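Local coordinates for protein phenolic acid decarboxylase (Sedimentibacter hydroxybenzoicus, PDB 7AE5) that catalyses the reversible, non-oxidative decarboxylation of 4-hydroxybenzoate and 3,4-dihydroxybenzoate as a UbiD-family enzyme that uses prenylated FMN and manganese, at residues 63-68 against 314-319; 37-42 against 307-312; 357-362 against 441-446. One frame throughout, in Å; residues are numbered along the deposited sequence.

Contact 1 (63-68 against 314-319); sequences VVTNVH and WTEIDY
The backbones of 63-68 and 314-319 come closest where Asn66, just past the end of a strand, faces Glu316 in the first turn of a weakly bonded helix, with 5.6 Å between the CA atoms. Glu316 bridges this gap: its CG lies anti to the backbone N (chi1 -172°) and the chain stays extended, carrying the carboxylate into the turn made by Asn66, Val67 and His68. There OE2 accepts a nearly straight hydrogen bond from His68 N (2.9 Å, 169° at the hydrogen), the donor standing well above the carboxylate plane. The carboxylate and the His68 imidazole are nearly coplanar, with OE2 at the ring edge, 3.7 Å from ND1. Lys145 forms a salt bridge with OE2 and a hydrogen bond with ND1, so its charge probably favours an ionised Glu316. The Asn66 amide stands almost perpendicular to the carboxylate; a water accepts from Glu316 N and lies within bonding distance of Asn66 OD1, while ND2 is bonded to Pro49 O. His68 O approaches Tyr319 CB to 3.2 Å. The His68 side chain is about 9 Å from that of Thr166, predicted to bind prenylated FMN. This buried contact joins the end of strand 62-65, between strands 50-53 and 304-306, to the start of helix 316-320, with helix 33-43 alongside and Glu398 of a second subunit packed on Tyr319.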
# COMPACT_ATOMS: atom_id res chain seq x y z
N VAL C 63 -33.64 44.34 -2.93
CA VAL C 63 -32.59 43.32 -2.89
C VAL C 63 -33.13 42.06 -3.55
O VAL C 63 -34.29 41.68 -3.33
CB VAL C 63 -32.13 43.03 -1.45
CG1 VAL C 63 -31.35 41.71 -1.38
CG2 VAL C 63 -31.28 44.16 -0.92
N VAL C 64 -32.29 41.41 -4.36
CA VAL C 64 -32.61 40.11 -4.93
C VAL C 64 -31.40 39.19 -4.74
O VAL C 64 -30.25 39.62 -4.88
CB VAL C 64 -33.01 40.21 -6.42
CG1 VAL C 64 -31.82 40.58 -7.30
CG2 VAL C 64 -33.65 38.91 -6.90
N THR C 65 -31.67 37.94 -4.37
CA THR C 65 -30.60 36.99 -4.06
C THR C 65 -30.97 35.62 -4.61
O THR C 65 -32.13 35.35 -4.95
CB THR C 65 -30.34 36.92 -2.55
OG1 THR C 65 -29.10 36.23 -2.31
CG2 THR C 65 -31.47 36.18 -1.84
N ASN C 66 -29.96 34.75 -4.68
CA ASN C 66 -30.11 33.39 -5.23
C ASN C 66 -30.61 33.43 -6.67
O ASN C 66 -31.39 32.58 -7.10
CB ASN C 66 -31.02 32.53 -4.35
CG ASN C 66 -30.70 31.05 -4.45
OD1 ASN C 66 -29.53 30.66 -4.39
ND2 ASN C 66 -31.73 30.22 -4.60
N VAL C 67 -30.13 34.42 -7.43
CA VAL C 67 -30.57 34.57 -8.81
C VAL C 67 -30.08 33.40 -9.66
O VAL C 67 -30.83 32.85 -10.48
CB VAL C 67 -30.08 35.92 -9.37
CG1 VAL C 67 -30.34 36.00 -10.87
CG2 VAL C 67 -30.75 37.07 -8.64
N HIS C 68 -28.83 32.98 -9.48
CA HIS C 68 -28.25 31.86 -10.20
C HIS C 68 -28.38 30.54 -9.45
O HIS C 68 -27.84 29.53 -9.91
CB HIS C 68 -26.76 32.12 -10.48
CG HIS C 68 -26.50 33.11 -11.56
ND1 HIS C 68 -26.60 34.47 -11.36
CD2 HIS C 68 -26.13 32.95 -12.86
CE1 HIS C 68 -26.30 35.11 -12.49
NE2 HIS C 68 -26.01 34.20 -13.41
N TRP C 314 -24.09 23.14 -1.26
CA TRP C 314 -24.11 24.08 -2.39
C TRP C 314 -24.90 25.34 -2.06
O TRP C 314 -25.92 25.30 -1.38
CB TRP C 314 -24.71 23.41 -3.63
CG TRP C 314 -23.70 22.72 -4.51
CD1 TRP C 314 -22.65 21.96 -4.10
CD2 TRP C 314 -23.67 22.73 -5.94
NE1 TRP C 314 -21.95 21.49 -5.20
CE2 TRP C 314 -22.56 21.96 -6.34
CE3 TRP C 314 -24.46 23.33 -6.93
CZ2 TRP C 314 -22.23 21.76 -7.67
CZ3 TRP C 314 -24.13 23.13 -8.26
CH2 TRP C 314 -23.02 22.35 -8.62
N THR C 315 -24.40 26.47 -2.56
CA THR C 315 -25.15 27.73 -2.54
C THR C 315 -25.13 28.27 -3.96
O THR C 315 -24.80 27.57 -4.92
CB THR C 315 -24.58 28.72 -1.51
OG1 THR C 315 -23.24 29.08 -1.86
CG2 THR C 315 -24.58 28.12 -0.11
N GLU C 316 -25.49 29.55 -4.12
CA GLU C 316 -25.52 30.15 -5.45
C GLU C 316 -24.14 30.16 -6.09
O GLU C 316 -24.01 29.96 -7.31
CB GLU C 316 -26.09 31.56 -5.38
CG GLU C 316 -26.33 32.18 -6.74
CD GLU C 316 -26.76 33.63 -6.66
OE1 GLU C 316 -26.98 34.13 -5.53
OE2 GLU C 316 -26.86 34.27 -7.72
N ILE C 317 -23.09 30.37 -5.29
CA ILE C 317 -21.74 30.50 -5.83
C ILE C 317 -21.32 29.25 -6.60
O ILE C 317 -20.61 29.35 -7.60
CB ILE C 317 -20.74 30.82 -4.69
CG1 ILE C 317 -19.34 31.05 -5.25
CG2 ILE C 317 -20.72 29.70 -3.65
CD1 ILE C 317 -19.21 32.30 -6.10
N ASP C 318 -21.77 28.08 -6.16
CA ASP C 318 -21.40 26.84 -6.85
C ASP C 318 -21.95 26.81 -8.27
O ASP C 318 -21.31 26.26 -9.17
CB ASP C 318 -21.90 25.64 -6.05
CG ASP C 318 -21.30 25.58 -4.66
OD1 ASP C 318 -20.22 24.97 -4.50
OD2 ASP C 318 -21.90 26.15 -3.73
N TYR C 319 -23.13 27.40 -8.49
CA TYR C 319 -23.66 27.46 -9.84
C TYR C 319 -22.90 28.46 -10.70
O TYR C 319 -22.86 28.32 -11.93
CB TYR C 319 -25.15 27.78 -9.80
CG TYR C 319 -25.97 26.72 -9.10
CD1 TYR C 319 -26.45 25.61 -9.80
CD2 TYR C 319 -26.25 26.81 -7.74
CE1 TYR C 319 -27.20 24.64 -9.16
CE2 TYR C 319 -27.00 25.83 -7.10
CZ TYR C 319 -27.47 24.75 -7.82
OH TYR C 319 -28.21 23.78 -7.18
O HOH W 1 -27.63 33.90 -3.20
O HOH W 2 -27.72 30.96 -2.28
O HOH W 3 -28.06 36.43 -6.67

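Contact 2 (37-42 against 307-312)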
# COMPACT_ATOMS: atom_id res chain seq x y z
N ALA C 37 -32.54 34.04 4.25
CA ALA C 37 -33.38 33.67 3.12
C ALA C 37 -32.54 33.12 1.97
O ALA C 37 -32.94 32.15 1.32
CB ALA C 37 -34.19 34.88 2.65
N GLY C 38 -31.37 33.72 1.72
CA GLY C 38 -30.47 33.17 0.72
C GLY C 38 -30.02 31.76 1.06
O GLY C 38 -29.97 30.88 0.20
N ARG C 39 -29.69 31.53 2.34
CA ARG C 39 -29.39 30.17 2.79
C ARG C 39 -30.62 29.28 2.68
O ARG C 39 -30.52 28.13 2.24
CB ARG C 39 -28.89 30.21 4.23
CG ARG C 39 -28.65 28.84 4.86
CD ARG C 39 -27.35 28.22 4.37
NE ARG C 39 -27.54 27.40 3.19
CZ ARG C 39 -26.56 26.77 2.55
NH1 ARG C 39 -25.31 26.86 2.95
NH2 ARG C 39 -26.86 26.04 1.48
N ALA C 40 -31.79 29.79 3.06
CA ALA C 40 -33.01 28.99 3.02
C ALA C 40 -33.35 28.59 1.59
O ALA C 40 -33.70 27.43 1.33
CB ALA C 40 -34.17 29.76 3.65
N ALA C 41 -33.26 29.54 0.65
CA ALA C 41 -33.53 29.22 -0.75
C ALA C 41 -32.55 28.18 -1.27
O ALA C 41 -32.93 27.29 -2.03
CB ALA C 41 -33.48 30.49 -1.60
N ALA C 42 -31.28 28.28 -0.86
CA ALA C 42 -30.31 27.26 -1.24
C ALA C 42 -30.68 25.91 -0.66
O ALA C 42 -30.47 24.87 -1.29
CB ALA C 42 -28.91 27.68 -0.78
N ASN C 307 -27.41 40.69 -5.01
CA ASN C 307 -26.34 40.20 -4.16
C ASN C 307 -26.46 38.69 -4.02
O ASN C 307 -27.50 38.09 -4.31
CB ASN C 307 -26.36 40.87 -2.79
CG ASN C 307 -24.96 41.12 -2.25
OD1 ASN C 307 -24.02 41.33 -3.01
ND2 ASN C 307 -24.83 41.12 -0.92
N LEU C 308 -25.38 38.08 -3.54
CA LEU C 308 -25.25 36.63 -3.48
C LEU C 308 -24.95 36.18 -2.06
O LEU C 308 -24.13 36.79 -1.37
CB LEU C 308 -24.15 36.14 -4.45
CG LEU C 308 -23.53 34.75 -4.34
CD1 LEU C 308 -23.03 34.31 -5.70
CD2 LEU C 308 -22.37 34.70 -3.34
N TYR C 309 -25.61 35.11 -1.64
CA TYR C 309 -25.24 34.42 -0.41
C TYR C 309 -24.36 33.22 -0.74
O TYR C 309 -24.64 32.47 -1.68
CB TYR C 309 -26.46 33.95 0.38
CG TYR C 309 -26.07 33.11 1.58
CD1 TYR C 309 -25.58 33.69 2.74
CD2 TYR C 309 -26.16 31.72 1.53
CE1 TYR C 309 -25.21 32.93 3.83
CE2 TYR C 309 -25.78 30.94 2.62
CZ TYR C 309 -25.31 31.55 3.76
OH TYR C 309 -24.94 30.79 4.85
N LEU C 310 -23.31 33.03 0.06
CA LEU C 310 -22.49 31.83 -0.02
C LEU C 310 -22.24 31.30 1.38
O LEU C 310 -22.15 32.06 2.35
CB LEU C 310 -21.15 32.09 -0.74
CG LEU C 310 -19.96 32.65 0.03
CD1 LEU C 310 -18.70 32.53 -0.81
CD2 LEU C 310 -20.20 34.10 0.42
N GLY C 311 -22.16 29.98 1.49
CA GLY C 311 -21.94 29.31 2.75
C GLY C 311 -21.46 27.90 2.54
O GLY C 311 -20.61 27.66 1.67
N ILE C 312 -21.98 26.96 3.31
CA ILE C 312 -21.65 25.55 3.11
C ILE C 312 -22.29 25.10 1.81
O ILE C 312 -23.51 25.23 1.64
CB ILE C 312 -22.09 24.69 4.31
CG1 ILE C 312 -21.17 24.94 5.50
CG2 ILE C 312 -22.10 23.22 3.92
CD1 ILE C 312 -21.81 24.66 6.84
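Gly38, on the helix of 37-42, lies against Tyr309 in the irregular run 307-312, and their CA atoms are 5.5 Å apart, the closest approach of the two backbones. The glycine's lack of a side chain matters here: a CB built on it would point toward the other segment and fall 2.8 Å from Tyr309 CB, a clash. Instead the tyrosine ring lies against bare helix backbone, its CD2 being 3.9 Å from Gly38 C. The next residue, Arg39, carries the rest of the contact. Its aliphatic part crosses the CE2 and OH end of the tyrosine at a slant, with CB 3.6 Å from Tyr309 CE2 and CD equally near both CE2 and OH. The bend at chi2 (78°) sets CD against the tyrosine, and chi3 (-91°) turns NE off from there; the guanidinium ends up 73° from the ring plane, so the two groups do not stack. Its NH1 donates to Ile312 O at 2.8 Å. That bond is nearly straight, lies in the guanidinium plane and uses a carbonyl lone pair. NH2 adds a weak hydrogen bond to Trp314 O, so one guanidinium holds two backbone carbonyls of the same connecting loop. Tyr309 OH has a weak hydrogen bond to Asn135. The side chain of Glu278, the predicted proton donor, lies about 9 Å from Gly311. The contact thus sets helix 33-43 against the loop between strand 304-306 and helix 316-320; the helix also packs on strand 50-53 through Ala37 and Ala41, and a second subunit covers the junction, with Thr464 on Arg39 and Leu458 on Ile312.

Contact 3 (357-362 against 441-446); sequences TKVRYG and DATTPV. With RB (rubidium ion), chain Q.
Thr443 and Val446 are the residues of 441-446 that touch 357-362, and the turn that contains Thr443 and precedes Val446 binds a rubidium ion. Asp441 begins it as an Asx turn: its OD1 accepts from Thr443 N at 3.2 Å, the donor lying above the carboxylate plane. Thr443 OG1 also lies unusually close to OD1, and the length of that bond is doubtful. Asp441 O and Thr443 O each bind the rubidium ion at 2.5 Å, as does a water that also donates to Asp441 OD2. Arg407 O and Asp413 OD1 are further ligands of the ion. Thr443 meets the other segment through CB and OG1, each 4.0 Å from Val359 CG2. Val446 gives the larger apolar surface. Its CG2 sits between the backbone N and the carbonyl carbon (chi1 of CG1 -49°), and this branch lies 3.7 Å from Val359 CG1 and 3.3 Å from Tyr361 C, against the peptide that leads into Gly362. Val359 therefore divides its two methyls between Val446 and Thr443, and no hydrogen bond crosses between the segments. The packing joins the loop from strand 352-357 to helix 364-372 with the chain leaving strand 434-441, at one end of the mixed sheet; Tyr364 of that helix covers Val359, Ala365 meets Thr443, and Met379 of a third subunit packs on Tyr361.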
# COMPACT_ATOMS: atom_id res chain seq x y z
N THR C 357 -16.50 8.71 -20.55
CA THR C 357 -15.71 8.49 -21.75
C THR C 357 -16.01 7.11 -22.31
O THR C 357 -16.47 6.21 -21.60
CB THR C 357 -14.22 8.64 -21.46
OG1 THR C 357 -13.48 8.57 -22.69
CG2 THR C 357 -13.75 7.53 -20.53
N LYS C 358 -15.76 6.97 -23.60
CA LYS C 358 -15.67 5.65 -24.21
C LYS C 358 -14.27 5.10 -23.98
O LYS C 358 -13.28 5.82 -24.14
CB LYS C 358 -15.98 5.72 -25.70
CG LYS C 358 -16.33 4.38 -26.33
CD LYS C 358 -15.30 3.95 -27.36
CE LYS C 358 -15.67 2.61 -27.98
NZ LYS C 358 -16.96 2.68 -28.71
N VAL C 359 -14.18 3.85 -23.56
CA VAL C 359 -12.90 3.22 -23.25
C VAL C 359 -12.35 2.62 -24.54
O VAL C 359 -12.87 1.63 -25.05
CB VAL C 359 -13.04 2.17 -22.15
CG1 VAL C 359 -11.68 1.64 -21.74
CG2 VAL C 359 -13.77 2.75 -20.95
N ARG C 360 -11.29 3.24 -25.08
CA ARG C 360 -10.68 2.75 -26.31
C ARG C 360 -10.16 1.33 -26.14
O ARG C 360 -10.55 0.42 -26.88
CB ARG C 360 -9.55 3.69 -26.74
CG ARG C 360 -9.48 3.93 -28.24
CD ARG C 360 -8.12 4.48 -28.64
NE ARG C 360 -7.99 5.88 -28.28
CZ ARG C 360 -6.85 6.56 -28.30
NH1 ARG C 360 -5.72 6.00 -28.72
NH2 ARG C 360 -6.83 7.82 -27.90
N TYR C 361 -9.27 1.13 -25.18
CA TYR C 361 -8.73 -0.18 -24.88
C TYR C 361 -8.55 -0.31 -23.38
O TYR C 361 -8.74 0.65 -22.63
CB TYR C 361 -7.40 -0.43 -25.63
CG TYR C 361 -6.47 0.77 -25.65
CD1 TYR C 361 -6.00 1.34 -24.47
CD2 TYR C 361 -6.04 1.31 -26.85
CE1 TYR C 361 -5.15 2.43 -24.49
CE2 TYR C 361 -5.18 2.40 -26.89
CZ TYR C 361 -4.74 2.95 -25.70
OH TYR C 361 -3.89 4.03 -25.73
N GLY C 362 -8.20 -1.51 -22.93
CA GLY C 362 -8.06 -1.80 -21.51
C GLY C 362 -7.19 -0.81 -20.76
O GLY C 362 -6.04 -0.57 -21.14
N ASP C 441 -11.51 4.25 -11.26
CA ASP C 441 -11.89 3.76 -12.58
C ASP C 441 -13.20 2.98 -12.47
O ASP C 441 -13.23 1.75 -12.40
CB ASP C 441 -10.76 2.91 -13.17
CG ASP C 441 -11.16 2.23 -14.48
OD1 ASP C 441 -12.08 2.74 -15.15
OD2 ASP C 441 -10.54 1.21 -14.83
N ALA C 442 -14.30 3.74 -12.49
CA ALA C 442 -15.65 3.19 -12.45
C ALA C 442 -16.14 2.75 -13.83
O ALA C 442 -17.35 2.80 -14.10
CB ALA C 442 -16.62 4.20 -11.84
N THR C 443 -15.25 2.33 -14.71
CA THR C 443 -15.64 1.88 -16.03
C THR C 443 -15.61 0.35 -16.13
O THR C 443 -14.95 -0.35 -15.34
CB THR C 443 -14.74 2.48 -17.12
OG1 THR C 443 -13.42 1.91 -17.03
CG2 THR C 443 -14.67 3.99 -16.97
N THR C 444 -16.37 -0.13 -17.12
CA THR C 444 -16.45 -1.55 -17.45
C THR C 444 -15.17 -1.99 -18.16
O THR C 444 -14.73 -1.32 -19.10
CB THR C 444 -17.65 -1.81 -18.36
OG1 THR C 444 -18.84 -1.29 -17.74
CG2 THR C 444 -17.82 -3.29 -18.62
N PRO C 445 -14.56 -3.10 -17.75
CA PRO C 445 -13.33 -3.55 -18.43
C PRO C 445 -13.58 -3.85 -19.90
O PRO C 445 -14.61 -4.43 -20.27
CB PRO C 445 -12.95 -4.82 -17.65
CG PRO C 445 -13.61 -4.66 -16.32
CD PRO C 445 -14.88 -3.92 -16.57
N VAL C 446 -12.63 -3.45 -20.73
CA VAL C 446 -12.61 -3.82 -22.14
C VAL C 446 -11.29 -4.53 -22.40
O VAL C 446 -10.32 -4.36 -21.65
CB VAL C 446 -12.81 -2.59 -23.06
CG1 VAL C 446 -13.99 -1.75 -22.60
CG2 VAL C 446 -11.55 -1.76 -23.11
RB RB Q . -13.48 -0.49 -13.38
O HOH W 4 -11.86 -0.95 -15.17

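How the contacts relate
From the N terminus the chain first lays down helix 33-43 and then strand 62-65. Only after the long flavin-binding region does it return, through 307-312 to contact 2 and through 314-319 to contact 1. The segments alternate, so these two closures cross; their centres are 6 Å apart and they touch, Val64 O lying 3.0 Å from Asn307 N. Together they tie the N-terminal part to the chain leaving strand 304-306, and both meet a second subunit. Contact 3 opens later and closes a shorter loop within the C-terminal part, near a third subunit. Its centre is about 37 Å from that of contact 1 and 39 Å from that of contact 2.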